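Local atomic coordinates of RNA-dependent RNA polymerase (Farallon virus, PDB entry 6DX5), a protein that carries an ovarian tumor (OTU) domain cysteine protease, the part crystallised here, within a large protein that probably acts as a viral RNA-directed RNA polymerase. Residues A[18-22]-A[23-27]. Residues are numbered along the deposited sequence; the frame is centred on the assembly and turned at random.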
ATOM      1  N   VAL A  18       1.932   9.695 -12.339  1.00 48.78           N
ATOM      2  CA  VAL A  18       1.952   9.793 -13.782  1.00 54.42           C
ATOM      3  C   VAL A  18       0.810   8.950 -14.351  1.00 57.99           C
ATOM      4  O   VAL A  18       0.578   7.808 -13.930  1.00 64.15           O
ATOM      5  CB  VAL A  18       3.326   9.353 -14.327  1.00 58.26           C
ATOM      6  CG1 VAL A  18       3.639   7.831 -14.031  1.00 45.13           C
ATOM      7  CG2 VAL A  18       3.427   9.672 -15.821  1.00 65.35           C
ATOM      8  N   LYS A  19       0.066   9.523 -15.291  1.00 53.93           N
ATOM      9  CA  LYS A  19      -1.132   8.889 -15.813  1.00 56.75           C
ATOM     10  C   LYS A  19      -0.952   8.678 -17.305  1.00 68.75           C
ATOM     11  O   LYS A  19      -0.708   9.625 -18.060  1.00 76.33           O
ATOM     12  CB  LYS A  19      -2.386   9.700 -15.478  1.00 60.72           C
ATOM     13  CG  LYS A  19      -2.612   9.729 -13.937  1.00 68.73           C
ATOM     14  CD  LYS A  19      -4.057   9.505 -13.511  1.00 74.13           C
ATOM     15  CE  LYS A  19      -4.942  10.657 -13.983  1.00 81.18           C
ATOM     16  NZ  LYS A  19      -6.383  10.482 -13.659  1.00 83.68           N
ATOM     17  N   ILE A  20      -1.050   7.425 -17.712  1.00 65.19           N
ATOM     18  CA  ILE A  20      -0.728   6.981 -19.052  1.00 64.76           C
ATOM     19  C   ILE A  20      -1.795   5.971 -19.473  1.00 62.36           C
ATOM     20  O   ILE A  20      -2.596   5.495 -18.660  1.00 59.04           O
ATOM     21  CB  ILE A  20       0.694   6.377 -19.073  1.00 66.26           C
ATOM     22  CG1 ILE A  20       1.735   7.463 -18.856  1.00 71.93           C
ATOM     23  CG2 ILE A  20       1.024   5.812 -20.366  1.00 63.58           C
ATOM     24  CD1 ILE A  20       3.138   6.876 -18.662  1.00 68.75           C
ATOM     25  N   ALA A  21      -1.852   5.717 -20.782  1.00 57.73           N
ATOM     26  CA  ALA A  21      -2.438   4.512 -21.333  1.00 50.41           C
ATOM     27  C   ALA A  21      -1.317   3.492 -21.563  1.00 48.27           C
ATOM     28  O   ALA A  21      -0.412   3.739 -22.372  1.00 54.54           O
ATOM     29  CB  ALA A  21      -3.142   4.842 -22.645  1.00 58.10           C
ATOM     30  N   ILE A  22      -1.399   2.334 -20.906  1.00 37.10           N
ATOM     31  CA  ILE A  22      -0.388   1.264 -21.058  1.00 30.26           C
ATOM     32  C   ILE A  22      -0.181   0.835 -22.518  1.00 38.07           C
ATOM     33  O   ILE A  22       0.981   0.715 -22.934  1.00 34.47           O
ATOM     34  CB  ILE A  22      -0.709   0.039 -20.183  1.00 35.88           C
ATOM     35  CG1 ILE A  22      -0.523   0.364 -18.694  1.00 37.87           C
ATOM     36  CG2 ILE A  22       0.192  -1.153 -20.532  1.00 30.42           C
ATOM     37  CD1 ILE A  22       0.756   1.096 -18.394  1.00 37.50           C
ATOM     38  N   PRO A  23      -1.218   0.615 -23.347  1.00 42.00           N
ATOM     39  CA  PRO A  23      -0.943   0.107 -24.709  1.00 46.56           C
ATOM     40  C   PRO A  23      -0.187   1.088 -25.602  1.00 47.54           C
ATOM     41  O   PRO A  23       0.364   0.661 -26.619  1.00 52.24           O
ATOM     42  CB  PRO A  23      -2.345  -0.198 -25.266  1.00 48.70           C
ATOM     43  CG  PRO A  23      -3.214  -0.376 -24.039  1.00 50.21           C
ATOM     44  CD  PRO A  23      -2.680   0.695 -23.118  1.00 45.51           C
ATOM     45  N   ASP A  24      -0.110   2.373 -25.247  1.00 45.64           N
ATOM     46  CA  ASP A  24       0.707   3.324 -26.006  1.00 51.37           C
ATOM     47  C   ASP A  24       2.217   3.162 -25.802  1.00 50.55           C
ATOM     48  O   ASP A  24       2.979   3.735 -26.585  1.00 52.09           O
ATOM     49  CB  ASP A  24       0.354   4.784 -25.655  1.00 61.21           C
ATOM     50  CG  ASP A  24      -1.118   5.175 -25.961  1.00 74.18           C
ATOM     51  OD1 ASP A  24      -1.620   6.080 -25.253  1.00 77.37           O
ATOM     52  OD2 ASP A  24      -1.764   4.620 -26.892  1.00 75.74           O
ATOM     53  N   PHE A  25       2.662   2.450 -24.754  1.00 41.84           N
ATOM     54  CA  PHE A  25       4.082   2.275 -24.438  1.00 42.02           C
ATOM     55  C   PHE A  25       4.513   0.823 -24.294  1.00 36.61           C
ATOM     56  O   PHE A  25       5.706   0.545 -24.437  1.00 39.59           O
ATOM     57  CB  PHE A  25       4.447   3.033 -23.131  1.00 40.74           C
ATOM     58  CG  PHE A  25       4.254   4.526 -23.241  1.00 44.42           C
ATOM     59  CD1 PHE A  25       5.289   5.335 -23.683  1.00 46.79           C
ATOM     60  CD2 PHE A  25       3.012   5.111 -22.991  1.00 51.28           C
ATOM     61  CE1 PHE A  25       5.097   6.712 -23.860  1.00 52.71           C
ATOM     62  CE2 PHE A  25       2.806   6.502 -23.162  1.00 51.22           C
ATOM     63  CZ  PHE A  25       3.848   7.299 -23.595  1.00 51.72           C
ATOM     64  N   PHE A  26       3.599  -0.113 -24.030  1.00 35.02           N
ATOM     65  CA  PHE A  26       3.958  -1.487 -23.732  1.00 27.80           C
ATOM     66  C   PHE A  26       3.120  -2.460 -24.541  1.00 32.66           C
ATOM     67  O   PHE A  26       1.950  -2.211 -24.853  1.00 37.19           O
ATOM     68  CB  PHE A  26       3.734  -1.856 -22.278  1.00 25.50           C
ATOM     69  CG  PHE A  26       4.502  -1.031 -21.289  1.00 27.78           C
ATOM     70  CD1 PHE A  26       5.773  -1.432 -20.874  1.00 26.31           C
ATOM     71  CD2 PHE A  26       3.936   0.110 -20.719  1.00 27.56           C
ATOM     72  CE1 PHE A  26       6.488  -0.687 -19.936  1.00 24.83           C
ATOM     73  CE2 PHE A  26       4.650   0.854 -19.753  1.00 32.89           C
ATOM     74  CZ  PHE A  26       5.936   0.448 -19.379  1.00 20.34           C
ATOM     75  N   GLU A  27       3.713  -3.600 -24.832  1.00 30.89           N
ATOM     76  CA  GLU A  27       2.935  -4.758 -25.217  1.00 30.63           C
ATOM     77  C   GLU A  27       2.733  -5.575 -23.940  1.00 28.81           C
ATOM     78  O   GLU A  27       3.608  -5.628 -23.086  1.00 34.41           O
ATOM     79  CB  GLU A  27       3.631  -5.538 -26.339  1.00 31.05           C
ATOM     80  CG  GLU A  27       4.355  -6.746 -25.907  1.00 66.38           C
ATOM     81  CD  GLU A  27       4.839  -7.620 -27.063  1.00 72.00           C
ATOM     82  OE1 GLU A  27       5.880  -7.318 -27.655  1.00 75.13           O
ATOM     83  OE2 GLU A  27       4.165  -8.603 -27.375  1.00 77.54           O
TER
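Ala21 O accepts a hydrogen bond from Asp24 N over 3.2 Å, closing the first of two overlapping beta turns, both close to type I. The chain stays extended through Ala21, turns from Ile22 and straightens again as the strand that begins at Phe26. Ile22 O is gripped twice: by Phe25 N at 3.0 Å, well above the carbonyl plane, which closes the second turn, and by Phe26 N, an i to i+4 bond nearly in line with the C=O. Pro23 suits the second position of turn 22-25: no bond of the turns needs a donor from its N, so the missing hydrogen costs nothing, and its ring holds phi near the -66° found there.

On the outer side, Ile20 brings its CG2 methyl obliquely against the Phe25 ring, 3.4 Å from CD2, the two side chains crossing at about a right angle. The CD2 edge of that ring also lies 3.7 Å from Ala21 O, which sits in the ring plane. Asp24 OD1 lies 3.3 Å from Ala21 CB, a close approach that a side chain as small as a methyl can accept.

On the buried side, chi1 of -69° sets Ile22 CG2 anti to its own backbone N, which brings this methyl 4.0 Å from Phe26 CD2, while CD1 reaches CE2 of the same ring. Both residues also rest on Leu178 and Trp143, so large apolar side chains suit these two positions.

The arrangement is a pair of overlapping beta turns joining two strands of the OTU-fold sheet: after strand 13-16 the extended segment, with Ile20 and Ile22 bonded to the backbones of Val151 and Met149, ends in these turns, which start strand 26-29, outermost in this chain's sheet, beside strand 174-180.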